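Local coordinates for glutathione s-transferase S2 (Nilaparvata lugens, PDB 5H5L) that acts as a glutathione-requiring prostaglandin D synthase, a sigma-class glutathione transferase that probably also conjugates glutathione to electrophilic substrates, at the glutathione site and the interface of chains A and B. Numbering follows the deposited sequence. Chains: chain A/B, Glutathione s-transferase S2.

Both contacts are built across the dimer of two identical chains, and their C-alpha centres lie about 16 Å apart. Helix 82-106 of chain B runs through both: its first turns carry B:Glu82, B:Trp83, B:Leu86 and B:Met87 into contact 2, and further along it B:Asp97 reaches the glutathione of contact 1. On chain A, helix 64-74 is shared, starting with A:Ser64 at the ligand and ending with A:Tyr70 and A:Lys74 at the interface. Because B:Asp97 comes from the second chain, the dimer completes the site; packing in contact 2 may help to seat its helix. The two-fold repeats both contacts.

Contact 1: the glutathione site. Residues chain A 8-9, 14, 39, 43, 49-52, 63-64, 99; chain B 97. With GSH (glutathione), chain C.
A:Tyr8 and A:Trp39 both hold CG anti to the backbone N (chi1 -171° and 172°), whereas A:Gln63 sets its CG beside the N and folds at chi2 (-59°). The A:Tyr8 ring meets the thiol edge-on, its hydroxyl OH 3.1 Å from SG2 of GSH. That OH accepts from A:Leu14 N, which could polarise it toward stabilising a thiolate, the usual role of the family's catalytic tyrosine. At the glycyl end, A:Trp39 NE1 points in its ring plane at carboxylate O31 of GSH, while A:Lys43, bent at chi4, brings NZ to 2.6 Å from that O31 and donates to a lone pair of A:Gly49 O. A:Phe9 CZ sits over the centre of one indole face and A:Lys43 CB against the other, toward the rim, clamping the ring. A:Gln50, extended beyond CG, lays its amide alongside the ligand, NE2 donating to glycyl carboxylate O32 of GSH at 3.0 Å. The cysteinyl backbone pairs with A:Val51, whose O accepts from GSH N2 at 2.7 Å, nearly along the C=O axis. A:Ser64 N donates to O11 and A:Ser64 OG to O12 of GSH, the latter at 2.8 Å. Amino N1 of GSH donates to a lone pair of A:Gln63 OE1 at 2.7 Å. From the other subunit, B:Asp97 clasps N1 with the syn lone pairs of OD1 and OD2. A:Gln63 NE2 steadies that carboxylate, meeting B:Asp97 OD2 at 2.7 Å from above its plane.

Contact 2: the interface of chains A and B. Residues chain A 56, 59, 61, 70, 74; chain B 82-83, 86-87.
B:Trp83 is the wedge of this patch of the subunit interface. With CG anti to its backbone N (chi1 -180°), it drives the six-membered end of its indole into chain A, among A:Val56, A:Val61, A:Lys59 and A:Tyr70. A:Val56, on strand 53-56, meets the rim tip to tip, its CB 3.9 Å from B:Trp83 CZ3. The poorly ordered A:Lys59 passes by CZ2 and can add little definition. Against one face of the indole, toward the rim, lies methyl CE of its own helix neighbour B:Met87, brought there by bends at chi2 and chi3. A:Val61, on strand 59-62, crosses obliquely and approaches the six-membered end from that same side, methyl CG2 3.8 Å from B:Trp83 CH2.

A:Tyr70, on helix 64-74, also has CG anti to N (chi1 169°), and its ring stands against the start of helix 82-106. B:Leu86 crosses it at about a right angle and lays methyl CD2 over one face, 3.9 Å from the ring centroid, a CH-pi contact. The same CD2 touches A:Val61 CG1, so B:Leu86 touches both strand 59-62 and helix 64-74 of chain A. At the edge of A:Tyr70, CD1 and CE1 run along CB and the backbone of B:Glu82. The indole turns its own edge toward the tyrosine face, edge toward face, with A:Tyr70 CZ in the indole plane. B:Trp83 CE3 sits on the same side as B:Leu86 CD2 but toward the hydroxyl end, 3.7 Å from A:Tyr70 OH.

Beyond the apolar cluster, a salt bridge ties down the end of the patch. A:Lys74 bends at chi2 and chi4 and B:Glu82 bends at chi2, so their charged tips meet: A:Lys74 NZ donates to carboxylate OE2 of B:Glu82 at 2.6 Å, from 48° above the carboxylate plane.

Contact 1: the glutathione site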
loop_
_atom_site.group_PDB
_atom_site.type_symbol
_atom_site.label_atom_id
_atom_site.label_comp_id
_atom_site.label_asym_id
_atom_site.label_seq_id
_atom_site.Cartn_x
_atom_site.Cartn_y
_atom_site.Cartn_z
ATOM N N TYR A 8 -11.821 5.856 -14.036
ATOM C CA TYR A 8 -11.897 4.478 -13.585
ATOM C C TYR A 8 -12.938 3.774 -14.458
ATOM O O TYR A 8 -13.623 4.399 -15.278
ATOM C CB TYR A 8 -12.272 4.379 -12.099
ATOM C CG TYR A 8 -12.161 2.980 -11.540
ATOM C CD1 TYR A 8 -10.915 2.346 -11.410
ATOM C CD2 TYR A 8 -13.294 2.276 -11.157
ATOM C CE1 TYR A 8 -10.811 1.044 -10.910
ATOM C CE2 TYR A 8 -13.198 0.977 -10.645
ATOM C CZ TYR A 8 -11.945 0.380 -10.533
ATOM O OH TYR A 8 -11.822 -0.869 -10.021
ATOM N N PHE A 9 -13.080 2.472 -14.256
ATOM C CA PHE A 9 -14.108 1.715 -14.951
ATOM C C PHE A 9 -15.513 2.122 -14.492
ATOM O O PHE A 9 -15.701 2.791 -13.469
ATOM C CB PHE A 9 -13.866 0.231 -14.734
ATOM C CG PHE A 9 -12.594 -0.235 -15.344
ATOM C CD1 PHE A 9 -12.385 -0.117 -16.709
ATOM C CD2 PHE A 9 -11.595 -0.754 -14.573
ATOM C CE1 PHE A 9 -11.199 -0.529 -17.267
ATOM C CE2 PHE A 9 -10.419 -1.179 -15.137
ATOM C CZ PHE A 9 -10.220 -1.053 -16.480
ATOM N N LEU A 14 -12.077 0.084 -7.178
ATOM C CA LEU A 14 -11.143 0.962 -6.477
ATOM C C LEU A 14 -11.324 2.428 -6.824
ATOM O O LEU A 14 -10.572 3.256 -6.295
ATOM C CB LEU A 14 -9.681 0.596 -6.781
ATOM C CG LEU A 14 -9.139 -0.781 -6.414
ATOM C CD1 LEU A 14 -7.675 -0.814 -6.853
ATOM C CD2 LEU A 14 -9.283 -1.053 -4.937
ATOM N N TRP A 39 -11.119 0.541 -22.849
ATOM C CA TRP A 39 -9.973 0.489 -21.943
ATOM C C TRP A 39 -8.636 0.248 -22.644
ATOM O O TRP A 39 -7.618 0.779 -22.168
ATOM C CB TRP A 39 -10.211 -0.585 -20.882
ATOM C CG TRP A 39 -9.017 -0.846 -20.039
ATOM C CD1 TRP A 39 -8.396 -2.046 -19.849
ATOM C CD2 TRP A 39 -8.272 0.121 -19.287
ATOM N NE1 TRP A 39 -7.314 -1.888 -19.008
ATOM C CE2 TRP A 39 -7.222 -0.566 -18.654
ATOM C CE3 TRP A 39 -8.412 1.505 -19.062
ATOM C CZ2 TRP A 39 -6.322 0.070 -17.817
ATOM C CZ3 TRP A 39 -7.490 2.145 -18.239
ATOM C CH2 TRP A 39 -6.465 1.431 -17.632
ATOM N N LYS A 43 -5.696 2.790 -21.710
ATOM C CA LYS A 43 -4.707 2.234 -20.788
ATOM C C LYS A 43 -3.329 2.850 -20.999
ATOM O O LYS A 43 -2.605 3.137 -20.032
ATOM C CB LYS A 43 -4.662 0.713 -20.949
ATOM C CG LYS A 43 -3.559 -0.031 -20.194
ATOM C CD LYS A 43 -3.620 -1.550 -20.526
ATOM C CE LYS A 43 -2.540 -2.367 -19.804
ATOM N NZ LYS A 43 -2.819 -2.508 -18.325
ATOM N N GLY A 49 -0.304 2.173 -16.439
ATOM C CA GLY A 49 -1.110 1.168 -17.084
ATOM C C GLY A 49 -2.361 0.756 -16.342
ATOM O O GLY A 49 -3.006 -0.212 -16.750
ATOM N N GLN A 50 -2.731 1.459 -15.276
ATOM C CA GLN A 50 -3.868 1.051 -14.470
ATOM C C GLN A 50 -4.645 2.272 -14.038
ATOM O O GLN A 50 -4.174 3.404 -14.147
ATOM C CB GLN A 50 -3.436 0.256 -13.245
ATOM C CG GLN A 50 -2.830 -1.132 -13.544
ATOM C CD GLN A 50 -3.018 -2.091 -12.379
ATOM O OE1 GLN A 50 -2.456 -1.891 -11.304
ATOM N NE2 GLN A 50 -3.838 -3.116 -12.583
ATOM N N VAL A 51 -5.873 2.008 -13.620
ATOM C CA VAL A 51 -6.762 2.994 -13.022
ATOM C C VAL A 51 -7.102 2.509 -11.618
ATOM O O VAL A 51 -7.024 1.305 -11.315
ATOM C CB VAL A 51 -8.013 3.224 -13.893
ATOM C CG1 VAL A 51 -7.590 3.983 -15.134
ATOM C CG2 VAL A 51 -8.725 1.851 -14.269
ATOM N N PRO A 52 -7.529 3.400 -10.743
ATOM C CA PRO A 52 -7.927 4.781 -10.953
ATOM C C PRO A 52 -6.761 5.734 -11.174
ATOM O O PRO A 52 -5.650 5.508 -10.674
ATOM C CB PRO A 52 -8.657 5.120 -9.653
ATOM C CG PRO A 52 -8.056 4.292 -8.662
ATOM C CD PRO A 52 -7.714 2.998 -9.339
ATOM N N GLN A 63 -2.952 5.602 -7.831
ATOM C CA GLN A 63 -2.880 4.834 -6.585
ATOM C C GLN A 63 -3.994 5.204 -5.628
ATOM O O GLN A 63 -3.946 6.244 -4.943
ATOM C CB GLN A 63 -1.530 4.981 -5.894
ATOM C CG GLN A 63 -0.419 4.315 -6.680
ATOM C CD GLN A 63 -0.663 2.832 -6.883
ATOM O OE1 GLN A 63 -1.427 2.212 -6.136
ATOM N NE2 GLN A 63 -0.050 2.265 -7.906
ATOM N N SER A 64 -4.971 4.301 -5.537
ATOM C CA SER A 64 -6.202 4.615 -4.834
ATOM C C SER A 64 -5.928 4.922 -3.357
ATOM O O SER A 64 -6.574 5.796 -2.786
ATOM C CB SER A 64 -7.209 3.465 -4.973
ATOM O OG SER A 64 -6.793 2.289 -4.279
ATOM N N ARG A 99 -7.209 -7.611 0.222
ATOM C CA ARG A 99 -7.693 -7.362 -1.143
ATOM C C ARG A 99 -6.867 -8.091 -2.190
ATOM O O ARG A 99 -7.376 -8.443 -3.265
ATOM C CB ARG A 99 -7.612 -5.873 -1.489
ATOM C CG ARG A 99 -8.757 -5.054 -1.135
ATOM C CD ARG A 99 -8.920 -3.930 -2.147
ATOM N NE ARG A 99 -7.814 -2.969 -2.155
ATOM C CZ ARG A 99 -6.936 -2.814 -3.140
ATOM N NH1 ARG A 99 -6.991 -3.562 -4.241
ATOM N NH2 ARG A 99 -6.000 -1.874 -3.021
ATOM N N ASP B 97 3.178 -2.165 -6.181
ATOM C CA ASP B 97 2.534 -2.895 -7.262
ATOM C C ASP B 97 3.577 -3.658 -8.065
ATOM O O ASP B 97 3.392 -4.835 -8.385
ATOM C CB ASP B 97 1.794 -1.941 -8.196
ATOM C CG ASP B 97 0.483 -1.459 -7.650
ATOM O OD1 ASP B 97 -0.042 -2.062 -6.690
ATOM O OD2 ASP B 97 -0.030 -0.459 -8.206
HETATM N N1 GSH C . -2.446 -0.306 -6.395
HETATM C CA1 GSH C . -3.341 0.204 -7.422
HETATM C C1 GSH C . -4.395 1.124 -6.808
HETATM O O11 GSH C . -4.920 2.083 -7.453
HETATM O O12 GSH C . -4.753 0.842 -5.633
HETATM C CB1 GSH C . -4.122 -0.997 -8.021
HETATM C CG1 GSH C . -4.812 -0.494 -9.277
HETATM C CD1 GSH C . -5.426 -1.695 -10.040
HETATM O OE1 GSH C . -5.225 -2.814 -9.722
HETATM N N2 GSH C . -6.276 -1.309 -11.155
HETATM C CA2 GSH C . -6.974 -2.272 -11.980
HETATM C C2 GSH C . -6.712 -1.972 -13.453
HETATM O O2 GSH C . -6.461 -0.881 -13.836
HETATM C CB2 GSH C . -8.457 -2.031 -11.792
HETATM S SG2 GSH C . -9.027 -2.132 -10.081
HETATM N N3 GSH C . -6.872 -3.084 -14.373
HETATM C CA3 GSH C . -6.733 -2.899 -15.803
HETATM C C3 GSH C . -5.369 -3.336 -16.274
HETATM O O31 GSH C . -5.176 -3.343 -17.512
HETATM O O32 GSH C . -4.481 -3.676 -15.447
HETATM O O HOH W 1 -4.122 3.606 -9.563
HETATM O O HOH W 2 -3.818 -2.498 -5.049
HETATM O O HOH W 3 -5.859 -4.204 -6.828
#

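Contact 2: the interface of chains A and B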
loop_
_atom_site.group_PDB
_atom_site.type_symbol
_atom_site.label_atom_id
_atom_site.label_comp_id
_atom_site.label_asym_id
_atom_site.label_seq_id
_atom_site.Cartn_x
_atom_site.Cartn_y
_atom_site.Cartn_z
ATOM N N VAL A 56 -5.509 16.248 -11.150
ATOM C CA VAL A 56 -5.667 17.340 -10.199
ATOM C C VAL A 56 -5.092 18.565 -10.889
ATOM O O VAL A 56 -3.871 18.675 -11.037
ATOM C CB VAL A 56 -4.947 17.059 -8.879
ATOM C CG1 VAL A 56 -5.276 18.173 -7.865
ATOM C CG2 VAL A 56 -5.368 15.684 -8.336
ATOM N N LYS A 59 -2.813 17.410 -13.542
ATOM C CA LYS A 59 -1.727 16.497 -13.204
ATOM C C LYS A 59 -2.284 15.116 -12.875
ATOM O O LYS A 59 -3.129 14.974 -11.985
ATOM C CB LYS A 59 -0.926 17.004 -12.013
ATOM C CG LYS A 59 -0.442 18.472 -12.130
ATOM C CD LYS A 59 0.801 18.746 -11.269
ATOM C CE LYS A 59 0.996 20.233 -10.995
ATOM N NZ LYS A 59 0.221 20.680 -9.800
ATOM N N VAL A 61 -2.395 11.710 -11.145
ATOM C CA VAL A 61 -1.958 10.981 -9.958
ATOM C C VAL A 61 -2.667 9.632 -9.918
ATOM O O VAL A 61 -3.886 9.569 -10.090
ATOM C CB VAL A 61 -2.261 11.785 -8.684
ATOM C CG1 VAL A 61 -1.583 11.084 -7.478
ATOM C CG2 VAL A 61 -1.747 13.207 -8.852
ATOM N N TYR A 70 -4.661 11.438 0.718
ATOM C CA TYR A 70 -4.526 12.856 0.381
ATOM C C TYR A 70 -5.841 13.591 0.562
ATOM O O TYR A 70 -5.907 14.614 1.266
ATOM C CB TYR A 70 -4.007 12.995 -1.045
ATOM C CG TYR A 70 -4.069 14.395 -1.626
ATOM C CD1 TYR A 70 -3.098 15.338 -1.299
ATOM C CD2 TYR A 70 -5.054 14.754 -2.542
ATOM C CE1 TYR A 70 -3.120 16.603 -1.846
ATOM C CE2 TYR A 70 -5.096 16.013 -3.084
ATOM C CZ TYR A 70 -4.119 16.945 -2.727
ATOM O OH TYR A 70 -4.105 18.215 -3.249
ATOM N N LYS A 74 -7.074 16.556 3.354
ATOM C CA LYS A 74 -7.820 17.736 2.913
ATOM C C LYS A 74 -9.198 17.826 3.554
ATOM O O LYS A 74 -9.694 18.931 3.828
ATOM C CB LYS A 74 -7.964 17.726 1.377
ATOM C CG LYS A 74 -6.726 18.183 0.620
ATOM C CD LYS A 74 -6.530 19.714 0.717
ATOM C CE LYS A 74 -5.618 20.256 -0.378
ATOM N NZ LYS A 74 -4.278 20.632 0.141
ATOM N N GLU B 82 0.309 18.385 1.997
ATOM C CA GLU B 82 -0.349 17.141 1.596
ATOM C C GLU B 82 0.058 16.730 0.192
ATOM O O GLU B 82 0.162 15.531 -0.096
ATOM C CB GLU B 82 -1.874 17.244 1.645
ATOM C CG GLU B 82 -2.452 17.740 2.928
ATOM C CD GLU B 82 -2.562 19.237 2.893
ATOM O OE1 GLU B 82 -1.538 19.874 3.200
ATOM O OE2 GLU B 82 -3.635 19.759 2.480
ATOM N N TRP B 83 0.242 17.706 -0.710
ATOM C CA TRP B 83 0.612 17.378 -2.083
ATOM C C TRP B 83 1.974 16.717 -2.124
ATOM O O TRP B 83 2.180 15.735 -2.847
ATOM C CB TRP B 83 0.609 18.627 -2.962
ATOM C CG TRP B 83 0.972 18.315 -4.364
ATOM C CD1 TRP B 83 2.188 18.452 -4.939
ATOM C CD2 TRP B 83 0.107 17.764 -5.375
ATOM N NE1 TRP B 83 2.147 18.024 -6.238
ATOM C CE2 TRP B 83 0.877 17.596 -6.527
ATOM C CE3 TRP B 83 -1.241 17.403 -5.404
ATOM C CZ2 TRP B 83 0.349 17.096 -7.719
ATOM C CZ3 TRP B 83 -1.771 16.905 -6.584
ATOM C CH2 TRP B 83 -0.970 16.759 -7.729
ATOM N N LEU B 86 1.591 13.254 -1.055
ATOM C CA LEU B 86 0.988 12.483 -2.136
ATOM C C LEU B 86 2.047 12.062 -3.153
ATOM O O LEU B 86 2.026 10.940 -3.658
ATOM C CB LEU B 86 -0.103 13.275 -2.830
ATOM C CG LEU B 86 -0.852 12.600 -3.977
ATOM C CD1 LEU B 86 -1.536 11.309 -3.544
ATOM C CD2 LEU B 86 -1.884 13.579 -4.571
ATOM N N MET B 87 2.978 12.949 -3.464
ATOM C CA MET B 87 4.013 12.626 -4.434
ATOM C C MET B 87 4.924 11.508 -3.950
ATOM O O MET B 87 5.415 10.712 -4.759
ATOM C CB MET B 87 4.817 13.884 -4.755
ATOM C CG MET B 87 3.985 14.990 -5.433
ATOM S SD MET B 87 3.324 14.530 -7.035
ATOM C CE MET B 87 1.666 13.998 -6.603
#